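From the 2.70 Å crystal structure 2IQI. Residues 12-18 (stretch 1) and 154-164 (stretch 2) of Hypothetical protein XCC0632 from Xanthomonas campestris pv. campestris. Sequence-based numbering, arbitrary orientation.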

# COMPACT_ATOMS: atom_id res chain seq x y z
N ILE A 12 -8.00 -18.28 -5.31
CA ILE A 12 -7.84 -17.17 -4.42
C ILE A 12 -6.34 -16.91 -4.09
O ILE A 12 -5.65 -17.75 -3.49
CB ILE A 12 -8.71 -17.39 -3.15
CG1 ILE A 12 -10.19 -17.56 -3.53
CG2 ILE A 12 -8.48 -16.32 -2.06
CD1 ILE A 12 -10.83 -16.38 -4.31
N TYR A 13 -5.83 -15.74 -4.49
CA TYR A 13 -4.47 -15.31 -4.13
C TYR A 13 -4.38 -14.59 -2.78
O TYR A 13 -5.25 -13.79 -2.42
CB TYR A 13 -3.86 -14.47 -5.26
CG TYR A 13 -3.73 -15.31 -6.50
CD1 TYR A 13 -2.75 -16.30 -6.58
CD2 TYR A 13 -4.61 -15.16 -7.56
CE1 TYR A 13 -2.62 -17.10 -7.71
CE2 TYR A 13 -4.50 -15.98 -8.73
CZ TYR A 13 -3.49 -16.94 -8.78
OH TYR A 13 -3.38 -17.76 -9.86
N ALA A 14 -3.34 -14.90 -2.02
CA ALA A 14 -3.08 -14.22 -0.77
C ALA A 14 -1.61 -14.00 -0.61
O ALA A 14 -0.86 -14.91 -0.20
CB ALA A 14 -3.62 -15.01 0.40
N PRO A 15 -1.16 -12.79 -0.97
CA PRO A 15 0.22 -12.44 -0.74
C PRO A 15 0.56 -12.32 0.73
O PRO A 15 -0.30 -12.07 1.57
CB PRO A 15 0.36 -11.09 -1.45
CG PRO A 15 -0.75 -11.07 -2.44
CD PRO A 15 -1.87 -11.73 -1.68
N THR A 16 1.84 -12.50 1.00
CA THR A 16 2.42 -12.46 2.31
C THR A 16 3.42 -11.34 2.26
O THR A 16 4.36 -11.38 1.46
CB THR A 16 3.12 -13.76 2.59
OG1 THR A 16 2.14 -14.78 2.55
CG2 THR A 16 3.76 -13.75 3.98
N VAL A 17 3.19 -10.33 3.08
CA VAL A 17 3.98 -9.15 3.11
C VAL A 17 4.57 -9.03 4.49
O VAL A 17 3.89 -8.67 5.43
CB VAL A 17 3.14 -7.88 2.81
CG1 VAL A 17 3.91 -6.63 3.18
CG2 VAL A 17 2.73 -7.85 1.36
N ARG A 18 5.86 -9.33 4.56
CA ARG A 18 6.70 -9.05 5.73
C ARG A 18 7.65 -7.88 5.42
O ARG A 18 8.44 -7.93 4.48
CB ARG A 18 7.44 -10.34 6.13
CG ARG A 18 6.49 -11.54 6.11
CD ARG A 18 6.85 -12.68 7.05
NE ARG A 18 5.71 -13.57 7.26
CZ ARG A 18 4.73 -13.38 8.17
NH1 ARG A 18 4.71 -12.32 8.98
NH2 ARG A 18 3.75 -14.27 8.26
N ASP A 154 0.40 -15.69 -16.53
CA ASP A 154 -0.54 -16.43 -15.66
C ASP A 154 -0.81 -15.62 -14.40
O ASP A 154 0.10 -15.01 -13.84
CB ASP A 154 -0.09 -17.85 -15.17
CG ASP A 154 0.84 -18.65 -16.15
OD1 ASP A 154 0.80 -18.53 -17.42
OD2 ASP A 154 1.62 -19.48 -15.60
N THR A 155 -2.04 -15.67 -13.91
CA THR A 155 -2.39 -14.94 -12.72
C THR A 155 -1.47 -15.24 -11.53
O THR A 155 -1.11 -14.31 -10.80
CB THR A 155 -3.90 -15.04 -12.37
OG1 THR A 155 -4.20 -16.36 -11.95
CG2 THR A 155 -4.76 -14.74 -13.61
N ALA A 156 -1.04 -16.48 -11.35
CA ALA A 156 -0.00 -16.77 -10.30
C ALA A 156 1.30 -15.92 -10.39
O ALA A 156 1.86 -15.53 -9.36
CB ALA A 156 0.36 -18.24 -10.24
N ALA A 157 1.79 -15.67 -11.61
CA ALA A 157 2.96 -14.81 -11.76
C ALA A 157 2.60 -13.36 -11.38
O ALA A 157 3.39 -12.64 -10.75
CB ALA A 157 3.53 -14.90 -13.22
N VAL A 158 1.39 -12.97 -11.75
CA VAL A 158 0.90 -11.63 -11.50
C VAL A 158 0.77 -11.34 -9.98
O VAL A 158 1.14 -10.27 -9.50
CB VAL A 158 -0.45 -11.39 -12.22
CG1 VAL A 158 -1.06 -10.08 -11.80
CG2 VAL A 158 -0.23 -11.40 -13.72
N ALA A 159 0.26 -12.33 -9.25
CA ALA A 159 0.06 -12.22 -7.84
C ALA A 159 1.40 -12.16 -7.13
O ALA A 159 1.56 -11.45 -6.15
CB ALA A 159 -0.73 -13.40 -7.36
N ALA A 160 2.37 -12.92 -7.63
CA ALA A 160 3.71 -12.90 -7.10
C ALA A 160 4.32 -11.52 -7.27
O ALA A 160 4.99 -11.02 -6.35
CB ALA A 160 4.56 -13.91 -7.77
N ALA A 161 4.08 -10.91 -8.42
CA ALA A 161 4.55 -9.53 -8.63
C ALA A 161 3.85 -8.52 -7.67
O ALA A 161 4.43 -7.55 -7.22
CB ALA A 161 4.40 -9.11 -10.10
N PHE A 162 2.58 -8.79 -7.36
CA PHE A 162 1.83 -7.92 -6.50
C PHE A 162 2.36 -8.01 -5.06
O PHE A 162 2.36 -7.02 -4.35
CB PHE A 162 0.37 -8.30 -6.56
CG PHE A 162 -0.46 -7.47 -7.51
CD1 PHE A 162 -0.67 -6.09 -7.27
CD2 PHE A 162 -1.09 -8.06 -8.60
CE1 PHE A 162 -1.46 -5.31 -8.13
CE2 PHE A 162 -1.92 -7.31 -9.44
CZ PHE A 162 -2.11 -5.93 -9.21
N GLU A 163 2.82 -9.18 -4.64
CA GLU A 163 3.47 -9.29 -3.36
C GLU A 163 4.72 -8.38 -3.31
O GLU A 163 4.98 -7.65 -2.33
CB GLU A 163 3.86 -10.75 -3.13
CG GLU A 163 3.85 -11.14 -1.68
CD GLU A 163 4.41 -12.50 -1.44
OE1 GLU A 163 3.68 -13.38 -0.95
OE2 GLU A 163 5.60 -12.71 -1.75
N GLN A 164 5.51 -8.40 -4.39
CA GLN A 164 6.68 -7.58 -4.48
C GLN A 164 6.31 -6.07 -4.44
O GLN A 164 6.97 -5.29 -3.70
CB GLN A 164 7.44 -7.93 -5.75
CG GLN A 164 8.23 -9.25 -5.77
CD GLN A 164 8.46 -9.75 -7.21
OE1 GLN A 164 8.26 -10.92 -7.52
NE2 GLN A 164 8.84 -8.85 -8.10

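Stretch 1 enters as the end of a strand, Ile12 and Tyr13, and continues from Ala14 to Arg18 in an extended but irregular course; stretch 2 is helical from Thr155 to Gln164, with Asp154 at the N-cap position, although the Asp154 side chain makes no capping bond. The helix is held by regular i to i+4 backbone hydrogen bonds, among them Ala159 N to Thr155 O (2.9 Å) and Glu163 N to Ala159 O (3.0 Å); Gln164 N to Ala160 O (3.3 Å) is weak. The backbones are closer at the second of two register pairs: the CA atoms of Tyr13 and Ala159 are 6.6 Å apart, those of Pro15 and Glu163 5.2 Å. Thr155, Ala159 and Glu163 are spaced four apart along the helix; the first two meet Tyr13, and Glu163 meets Pro15, Thr16 and Val17. The contact buries 371 Å², counted over both sides.

Tyr13 directs its CA-to-CB bond toward the helix and lays its ring along the first turn. Ala159 CB sits over one ring face, 4.0 Å from the centroid and 28° off the normal, in a CH-pi contact; its closest ring atom is Tyr13 CD1, at 3.6 Å. Thr155 O lies over the same face. At the far end of the ring, Tyr13 OH and Thr155 OG1 share a short hydrogen bond of 2.6 Å, in which either hydroxyl could be the donor. Tyr13 OH also comes within 3.1 Å of Ala156 N, but the angle is too poor for a hydrogen bond. Ala156 CB adds an apolar contact to Tyr13 CE1 at 4.1 Å.

Ala14 turns its CB away from the helix, whereas Pro15 again points toward it. Pro15 CB packs at 3.5 Å against Glu163 CG, the aliphatic part of a side chain whose CA-to-CB bond points sideways but whose end comes nearer to stretch 1. This reach brings Glu163 OE1 to Thr16 N, which donates a hydrogen bond of 2.8 Å with a nearly straight N-H...acceptor angle of 165°. The carboxylate thus satisfies a backbone amide beyond the strand. Thr16 O is also near, 3.2 Å from Glu163 OE1, but both atoms are acceptors and no bond forms between them. Val17 makes a looser approach, its CG2 lying 4.3 Å from Glu163 O, and Arg18 stays out of reach.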